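Local structure of arginine 3rd transport system periplasmic binding protein (Legionella pneumophila subsp. pneumophila str. Philadelphia 1, 3KZG) at residues A[59-65]-A[196-201]; A[14-18]-A[28-32]. The protein probably binds arginine in the periplasm, as the solute-binding component of an amino-acid transport system. One frame throughout, in Å; residues are numbered along the deposited sequence.

Both contacts lie in the lobe that holds the N terminus. Leaving strand 4-13, the chain meets interaction 2 first: 14-18 and 28-32 close a short loop of nine residues, neither helix nor strand, and start helix 29-40. After strand 44-50 and helix 55-60 comes interaction 1, whose second half, 196-201, follows 130 residues later. That long excursion includes the five-stranded sheet of the other lobe, so interaction 1 fastens the returning chain to the end of helix 55-60. The two contacts stand in series, neither nested nor crossed, with centres about 21 Å apart and nearest atoms about 10 Å apart. Together they join early and late parts of the two-lobed fold.

Interaction 1. Residues A[59-65]-A[196-201]; sequences LKNREVD and MANPDQ
A bend at chi2 (62°) folds the side chain of Arg-62 back beside the end of helix 55-60 and lays its guanidinium over the amide of Asn-198, whose CG stands beside its own backbone N (chi1 -69°). The two flat groups are stacked, their planes only 7° apart, with Asn-198 CG 3.3 Å from Arg-62 NH1. Two partners lie at the guanidinium edge, near its plane. Arg-62 NH1 donates to Lys-60 O at 2.9 Å, which ties the group to its own helix end, and NH2 reaches Asp-200 OD2 at 2.7 Å in a salt bridge whose hydrogen bond is bent and weak. A water adds a second link, accepting weakly from Arg-62 NE and donating to Asp-200 OD1 at 2.8 Å. Arg-62, with positive phi, is the C-prime residue of a Schellman motif that ends the helix, with Glu-63 N bonded to Ala-58 O and Arg-62 N to Leu-59 O. Beneath this polar layer Leu-59 fills the buried side: its CD2 packs 3.6 Å from Ala-197 CA and 3.7 Å from CE of Met-196, a selenomethionine. Phe-81 touches Leu-59, Met-196 and Asn-198 alike. The contact thus joins the C-terminal end of helix 55-60 to the turn between strand 196-197, which pairs with strand 82-83, and helix 202-217, while Asp-65 leads on into strand 66-67 and bonds to Thr-6 of strand 4-13.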
# COMPACT_ATOMS: atom_id res chain seq x y z
N LEU A 59 -31.96 24.13 -6.93
CA LEU A 59 -30.79 24.67 -6.24
C LEU A 59 -30.82 26.20 -6.28
O LEU A 59 -30.57 26.86 -5.27
CB LEU A 59 -29.50 24.17 -6.90
CG LEU A 59 -28.20 24.73 -6.30
CD1 LEU A 59 -28.11 24.37 -4.83
CD2 LEU A 59 -27.01 24.16 -7.06
N LYS A 60 -31.13 26.75 -7.44
CA LYS A 60 -31.19 28.20 -7.59
C LYS A 60 -32.24 28.83 -6.67
O LYS A 60 -32.06 29.96 -6.22
CB LYS A 60 -31.49 28.57 -9.04
CG LYS A 60 -31.62 30.07 -9.26
CD LYS A 60 -31.68 30.42 -10.74
CE LYS A 60 -30.31 30.25 -11.40
NZ LYS A 60 -29.83 28.84 -11.40
N ASN A 61 -33.31 28.10 -6.38
CA ASN A 61 -34.38 28.61 -5.51
C ASN A 61 -34.12 28.29 -4.04
O ASN A 61 -34.96 28.55 -3.18
CB ASN A 61 -35.74 28.03 -5.93
CG ASN A 61 -36.12 28.37 -7.36
OD1 ASN A 61 -35.89 29.49 -7.83
ND2 ASN A 61 -36.72 27.41 -8.06
N ARG A 62 -32.94 27.74 -3.76
CA ARG A 62 -32.57 27.39 -2.39
C ARG A 62 -33.49 26.36 -1.74
O ARG A 62 -33.63 26.33 -0.52
CB ARG A 62 -32.51 28.65 -1.52
CG ARG A 62 -31.19 29.42 -1.59
CD ARG A 62 -30.87 29.94 -2.99
NE ARG A 62 -29.65 30.74 -2.99
CZ ARG A 62 -29.06 31.24 -4.07
NH1 ARG A 62 -29.59 31.03 -5.27
NH2 ARG A 62 -27.95 31.94 -3.96
N GLU A 63 -34.11 25.52 -2.57
CA GLU A 63 -34.98 24.47 -2.05
C GLU A 63 -34.06 23.45 -1.36
O GLU A 63 -34.48 22.71 -0.47
CB GLU A 63 -35.74 23.78 -3.19
CG GLU A 63 -36.72 24.66 -3.94
CD GLU A 63 -37.47 23.91 -5.03
OE1 GLU A 63 -38.10 22.88 -4.72
OE2 GLU A 63 -37.43 24.35 -6.20
N VAL A 64 -32.81 23.44 -1.80
CA VAL A 64 -31.79 22.55 -1.26
C VAL A 64 -30.48 23.32 -1.12
O VAL A 64 -30.25 24.29 -1.84
CB VAL A 64 -31.56 21.34 -2.18
CG1 VAL A 64 -32.84 20.54 -2.31
CG2 VAL A 64 -31.08 21.81 -3.54
N ASP A 65 -29.63 22.88 -0.21
CA ASP A 65 -28.35 23.55 0.01
C ASP A 65 -27.30 23.14 -1.00
O ASP A 65 -26.48 23.96 -1.43
CB ASP A 65 -27.85 23.23 1.42
CG ASP A 65 -28.80 23.70 2.48
OD1 ASP A 65 -29.12 24.91 2.47
OD2 ASP A 65 -29.22 22.88 3.32
N MSE A 196 -22.53 20.37 -6.61
CA MSE A 196 -22.87 21.70 -7.12
C MSE A 196 -23.57 22.59 -6.10
O MSE A 196 -24.30 22.12 -5.24
CB MSE A 196 -23.74 21.52 -8.36
CG MSE A 196 -23.88 22.73 -9.25
SE MSE A 196 -24.84 22.21 -10.84
CE MSE A 196 -26.60 21.93 -10.02
N ALA A 197 -23.33 23.89 -6.21
CA ALA A 197 -23.94 24.83 -5.29
C ALA A 197 -24.06 26.20 -5.94
O ALA A 197 -23.55 26.42 -7.04
CB ALA A 197 -23.11 24.92 -4.01
N ASN A 198 -24.77 27.11 -5.27
CA ASN A 198 -24.93 28.46 -5.78
C ASN A 198 -23.62 29.21 -5.51
O ASN A 198 -22.92 28.93 -4.54
CB ASN A 198 -26.11 29.15 -5.09
CG ASN A 198 -27.46 28.56 -5.50
OD1 ASN A 198 -28.22 28.08 -4.66
ND2 ASN A 198 -27.74 28.58 -6.80
N PRO A 199 -23.26 30.18 -6.37
CA PRO A 199 -22.03 30.95 -6.22
C PRO A 199 -21.73 31.52 -4.83
O PRO A 199 -20.56 31.60 -4.43
CB PRO A 199 -22.18 32.05 -7.27
CG PRO A 199 -22.93 31.35 -8.36
CD PRO A 199 -24.00 30.61 -7.57
N ASP A 200 -22.76 31.92 -4.09
CA ASP A 200 -22.54 32.49 -2.77
C ASP A 200 -22.30 31.47 -1.67
O ASP A 200 -22.22 31.84 -0.50
CB ASP A 200 -23.72 33.39 -2.38
CG ASP A 200 -25.05 32.66 -2.37
OD1 ASP A 200 -25.06 31.43 -2.19
OD2 ASP A 200 -26.08 33.34 -2.53
N GLN A 201 -22.17 30.20 -2.03
CA GLN A 201 -21.94 29.17 -1.03
C GLN A 201 -20.49 28.69 -1.04
O GLN A 201 -20.19 27.56 -0.65
CB GLN A 201 -22.88 27.99 -1.28
CG GLN A 201 -24.37 28.36 -1.33
CD GLN A 201 -25.27 27.15 -1.39
OE1 GLN A 201 -25.43 26.43 -0.39
NE2 GLN A 201 -25.85 26.90 -2.55
O HOH W 1 -27.36 29.88 -1.56

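Interaction 2. Residues A[14-18]-A[28-32]; sequences PPFEV and GFDID
Pro-15 and Phe-16 offer successive carbonyl oxygens to the first turn of helix 29-40. Phe-29 N donates to Pro-15 O at 2.8 Å, nearly straight and in the carbonyl plane; Asp-30 N meets a lone pair of Phe-16 O at 2.9 Å on a more bent path. Gly-28, the N-cap residue, lies so close that its CA makes a CH···O contact with Phe-16 O at 3.3 Å. Beside these bonds Glu-17 OE1 and Asp-30 OD2 stand 2.6 Å apart, close enough that one acid probably holds a proton; the carboxylate planes are nearly coplanar (23°). A turn at chi2 (-96°) brings the Glu-17 carboxylate across to Asp-30, while its CB rests 3.7 Å from Ile-31 CD1. Asp-30 OD2 also lies 3.3 Å from Phe-16 CB. In the second shell, Ser-70 N bonds to Asp-30 OD2 and Ser-10 OG to Glu-17 OE2, fixing both acids, while Tyr-193 meets the Phe-16 ring edge-to-face. Helix 220-228 packs against Phe-29, and helix 159-166, from the lobe of the five-stranded sheet, reaches Pro-14, Pro-15 and Phe-16, placing this helix start where the two lobes face each other.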
# COMPACT_ATOMS: atom_id res chain seq x y z
N PRO A 14 -29.03 4.65 -11.23
CA PRO A 14 -28.08 3.74 -10.58
C PRO A 14 -26.82 3.70 -11.43
O PRO A 14 -26.88 3.88 -12.65
CB PRO A 14 -28.84 2.41 -10.57
CG PRO A 14 -29.74 2.52 -11.78
CD PRO A 14 -30.24 3.93 -11.67
N PRO A 15 -25.65 3.45 -10.81
CA PRO A 15 -25.45 3.19 -9.38
C PRO A 15 -25.22 4.44 -8.53
O PRO A 15 -24.80 4.31 -7.38
CB PRO A 15 -24.23 2.29 -9.38
CG PRO A 15 -23.40 2.93 -10.45
CD PRO A 15 -24.41 3.19 -11.56
N PHE A 16 -25.48 5.62 -9.07
CA PHE A 16 -25.27 6.88 -8.33
C PHE A 16 -26.35 7.11 -7.27
O PHE A 16 -26.04 7.41 -6.11
CB PHE A 16 -25.19 8.05 -9.31
CG PHE A 16 -24.03 7.96 -10.25
CD1 PHE A 16 -22.75 8.32 -9.82
CD2 PHE A 16 -24.18 7.44 -11.53
CE1 PHE A 16 -21.64 8.18 -10.67
CE2 PHE A 16 -23.08 7.29 -12.39
CZ PHE A 16 -21.81 7.66 -11.95
N GLU A 17 -27.61 6.99 -7.66
CA GLU A 17 -28.71 7.13 -6.71
C GLU A 17 -30.01 6.61 -7.30
O GLU A 17 -30.21 6.63 -8.51
CB GLU A 17 -28.92 8.58 -6.25
CG GLU A 17 -29.34 9.55 -7.33
CD GLU A 17 -28.17 10.29 -7.91
OE1 GLU A 17 -27.08 10.21 -7.31
OE2 GLU A 17 -28.33 10.96 -8.96
N VAL A 18 -30.87 6.13 -6.42
CA VAL A 18 -32.17 5.60 -6.80
C VAL A 18 -33.13 5.94 -5.67
O VAL A 18 -32.87 5.65 -4.50
CB VAL A 18 -32.12 4.09 -6.96
CG1 VAL A 18 -31.33 3.69 -8.19
CG2 VAL A 18 -31.49 3.51 -5.75
N GLY A 28 -27.04 4.34 -3.27
CA GLY A 28 -26.20 4.55 -4.44
C GLY A 28 -24.90 5.21 -4.01
O GLY A 28 -24.78 5.65 -2.87
N PHE A 29 -23.94 5.29 -4.93
CA PHE A 29 -22.66 5.90 -4.61
C PHE A 29 -22.77 7.36 -4.14
O PHE A 29 -22.14 7.73 -3.16
CB PHE A 29 -21.72 5.83 -5.81
CG PHE A 29 -20.36 6.40 -5.53
CD1 PHE A 29 -19.45 5.70 -4.76
CD2 PHE A 29 -19.99 7.64 -6.04
CE1 PHE A 29 -18.19 6.23 -4.48
CE2 PHE A 29 -18.74 8.18 -5.76
CZ PHE A 29 -17.83 7.48 -4.98
N ASP A 30 -23.54 8.18 -4.85
CA ASP A 30 -23.68 9.59 -4.47
C ASP A 30 -24.25 9.74 -3.07
O ASP A 30 -23.84 10.61 -2.31
CB ASP A 30 -24.58 10.36 -5.45
CG ASP A 30 -23.88 10.71 -6.74
OD1 ASP A 30 -22.64 10.78 -6.74
OD2 ASP A 30 -24.58 10.93 -7.76
N ILE A 31 -25.20 8.87 -2.74
CA ILE A 31 -25.82 8.93 -1.43
C ILE A 31 -24.80 8.67 -0.34
O ILE A 31 -24.68 9.46 0.60
CB ILE A 31 -26.96 7.88 -1.30
CG1 ILE A 31 -27.96 8.04 -2.44
CG2 ILE A 31 -27.64 8.03 0.06
CD1 ILE A 31 -28.50 9.44 -2.63
N ASP A 32 -24.05 7.57 -0.47
CA ASP A 32 -23.04 7.21 0.51
C ASP A 32 -21.93 8.26 0.63
O ASP A 32 -21.45 8.54 1.72
CB ASP A 32 -22.41 5.84 0.17
CG ASP A 32 -23.41 4.68 0.25
OD1 ASP A 32 -24.44 4.80 0.95
OD2 ASP A 32 -23.14 3.63 -0.38